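Local coordinates for protein D-aminoacyl-tRNA deacylase 1 (Homo sapiens, PDB 2OKV) that hydrolyses D-aminoacyl-tRNAs and mischarged glycyl-tRNA(Ala), working as a homodimeric editing enzyme, and may also bind DNA and take part in DNA replication, at residues 65-68 / 73-76. Residues are numbered along the deposited sequence; the frame is centred on the assembly and turned at random.
Sequences KSVM and EILC
A short, weakly bonded helical turn, 67-70, leads into the sheet strand 73-78 of the deacylase fold, and V67 at its start packs back on E73 and I74 at the strand's beginning. Both methyls of V67 do the touching. A chi1 of 73° turns one of them to the E73 carbonyl and the other to the tip of I74: CG2 lies 3.3 Å from E73 O, and CG1 meets I74 CD1 at 3.8 Å. I74 does not face V67 from its CB; with chi1 at -58° its CG1-CD1 arm swings round to reach the valine and runs across it at about a right angle. CG1 of I74 thus lies near both methyls, 3.9 Å from V67 CG2 and 4.0 Å from V67 CG1. The E73 side chain leaves the backbone away from V67, and its carboxylate is taken up by the G24 backbone N and, in a salt bridge, by K123 NZ. S66 is the N-cap residue of the helix, and Y72 also packs on V67. E73 bonds through its backbone to R25 and I27, while I74 bonds to L121 and K123, which holds the strand between its two neighbours in the mixed sheet. No hydrogen bond joins the two segments, so what ties them here is van der Waals and hydrophobic contact through one buried valine.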
ATOM      1  N   LYS B  65       5.599  18.786  -5.751  1.00 40.40           N
ATOM      2  CA  LYS B  65       6.485  18.250  -6.777  1.00 39.73           C
ATOM      3  C   LYS B  65       6.202  16.772  -7.027  1.00 39.38           C
ATOM      4  O   LYS B  65       5.968  16.000  -6.083  1.00 38.97           O
ATOM      5  CB  LYS B  65       7.950  18.448  -6.379  1.00 39.62           C
ATOM      6  CG  LYS B  65       8.372  19.900  -6.124  1.00 39.16           C
ATOM      7  CD  LYS B  65       8.927  20.579  -7.351  1.00 40.00           C
ATOM      8  CE  LYS B  65       9.304  22.027  -7.038  1.00 41.61           C
ATOM      9  NZ  LYS B  65      10.104  22.631  -8.141  1.00 43.22           N
ATOM     10  N   SER B  66       6.228  16.374  -8.295  1.00 39.50           N
ATOM     11  CA  SER B  66       6.130  14.944  -8.644  1.00 39.38           C
ATOM     12  C   SER B  66       7.500  14.264  -8.624  1.00 39.51           C
ATOM     13  O   SER B  66       8.526  14.929  -8.518  1.00 39.55           O
ATOM     14  CB  SER B  66       5.533  14.803 -10.028  1.00 40.17           C
ATOM     15  OG  SER B  66       6.415  15.349 -10.999  1.00 39.27           O
ATOM     16  N   VAL B  67       7.512  12.941  -8.775  1.00 39.67           N
ATOM     17  CA  VAL B  67       8.750  12.178  -8.892  1.00 39.88           C
ATOM     18  C   VAL B  67       9.637  12.745 -10.027  1.00 40.45           C
ATOM     19  O   VAL B  67      10.857  12.793  -9.898  1.00 40.41           O
ATOM     20  CB  VAL B  67       8.445  10.644  -9.059  1.00 40.09           C
ATOM     21  CG1 VAL B  67       7.883  10.332 -10.451  1.00 39.15           C
ATOM     22  CG2 VAL B  67       9.674   9.781  -8.753  1.00 40.78           C
ATOM     23  N   MET B  68       9.017  13.183 -11.121  1.00 41.09           N
ATOM     24  CA  MET B  68       9.756  13.702 -12.276  1.00 42.43           C
ATOM     25  C   MET B  68      10.321  15.093 -12.007  1.00 41.75           C
ATOM     26  O   MET B  68      11.424  15.412 -12.458  1.00 41.80           O
ATOM     27  CB  MET B  68       8.873  13.764 -13.523  1.00 42.67           C
ATOM     28  CG  MET B  68       8.522  12.434 -14.119  1.00 43.64           C
ATOM     29  SD  MET B  68       7.964  12.563 -15.828  1.00 45.84           S
ATOM     30  CE  MET B  68       9.008  13.837 -16.536  1.00 48.30           C
ATOM     31  N   GLU B  73      13.394   8.386  -8.202  1.00 41.44           N
ATOM     32  CA  GLU B  73      13.278   7.065  -8.840  1.00 42.16           C
ATOM     33  C   GLU B  73      11.894   6.461  -8.640  1.00 41.91           C
ATOM     34  O   GLU B  73      11.108   6.932  -7.809  1.00 41.08           O
ATOM     35  CB  GLU B  73      14.349   6.106  -8.316  1.00 42.15           C
ATOM     36  CG  GLU B  73      15.767   6.397  -8.813  1.00 43.36           C
ATOM     37  CD  GLU B  73      16.831   5.709  -7.959  1.00 43.65           C
ATOM     38  OE1 GLU B  73      17.506   4.780  -8.455  1.00 44.77           O
ATOM     39  OE2 GLU B  73      16.979   6.099  -6.779  1.00 45.27           O
ATOM     40  N   ILE B  74      11.601   5.417  -9.414  1.00 41.62           N
ATOM     41  CA  ILE B  74      10.338   4.700  -9.306  1.00 42.13           C
ATOM     42  C   ILE B  74      10.660   3.205  -9.288  1.00 42.88           C
ATOM     43  O   ILE B  74      11.353   2.713 -10.162  1.00 43.11           O
ATOM     44  CB  ILE B  74       9.394   4.977 -10.509  1.00 42.44           C
ATOM     45  CG1 ILE B  74       9.095   6.477 -10.645  1.00 41.39           C
ATOM     46  CG2 ILE B  74       8.105   4.132 -10.391  1.00 42.05           C
ATOM     47  CD1 ILE B  74       8.351   6.855 -11.912  1.00 41.50           C
ATOM     48  N   LEU B  75      10.187   2.509  -8.261  1.00 43.48           N
ATOM     49  CA  LEU B  75      10.231   1.053  -8.233  1.00 43.78           C
ATOM     50  C   LEU B  75       8.818   0.520  -8.485  1.00 44.01           C
ATOM     51  O   LEU B  75       7.926   0.728  -7.669  1.00 44.55           O
ATOM     52  CB  LEU B  75      10.746   0.560  -6.872  1.00 43.30           C
ATOM     53  CG  LEU B  75      10.713  -0.956  -6.601  1.00 44.37           C
ATOM     54  CD1 LEU B  75      11.633  -1.678  -7.565  1.00 40.25           C
ATOM     55  CD2 LEU B  75      11.081  -1.274  -5.134  1.00 43.12           C
ATOM     56  N   CYS B  76       8.610  -0.150  -9.617  1.00 44.85           N
ATOM     57  CA  CYS B  76       7.293  -0.749  -9.920  1.00 45.75           C
ATOM     58  C   CYS B  76       7.319  -2.242  -9.684  1.00 44.56           C
ATOM     59  O   CYS B  76       8.258  -2.948 -10.091  1.00 44.74           O
ATOM     60  CB  CYS B  76       6.835  -0.520 -11.373  1.00 44.97           C
ATOM     61  SG  CYS B  76       6.936   1.132 -11.923  1.00 54.63           S
TER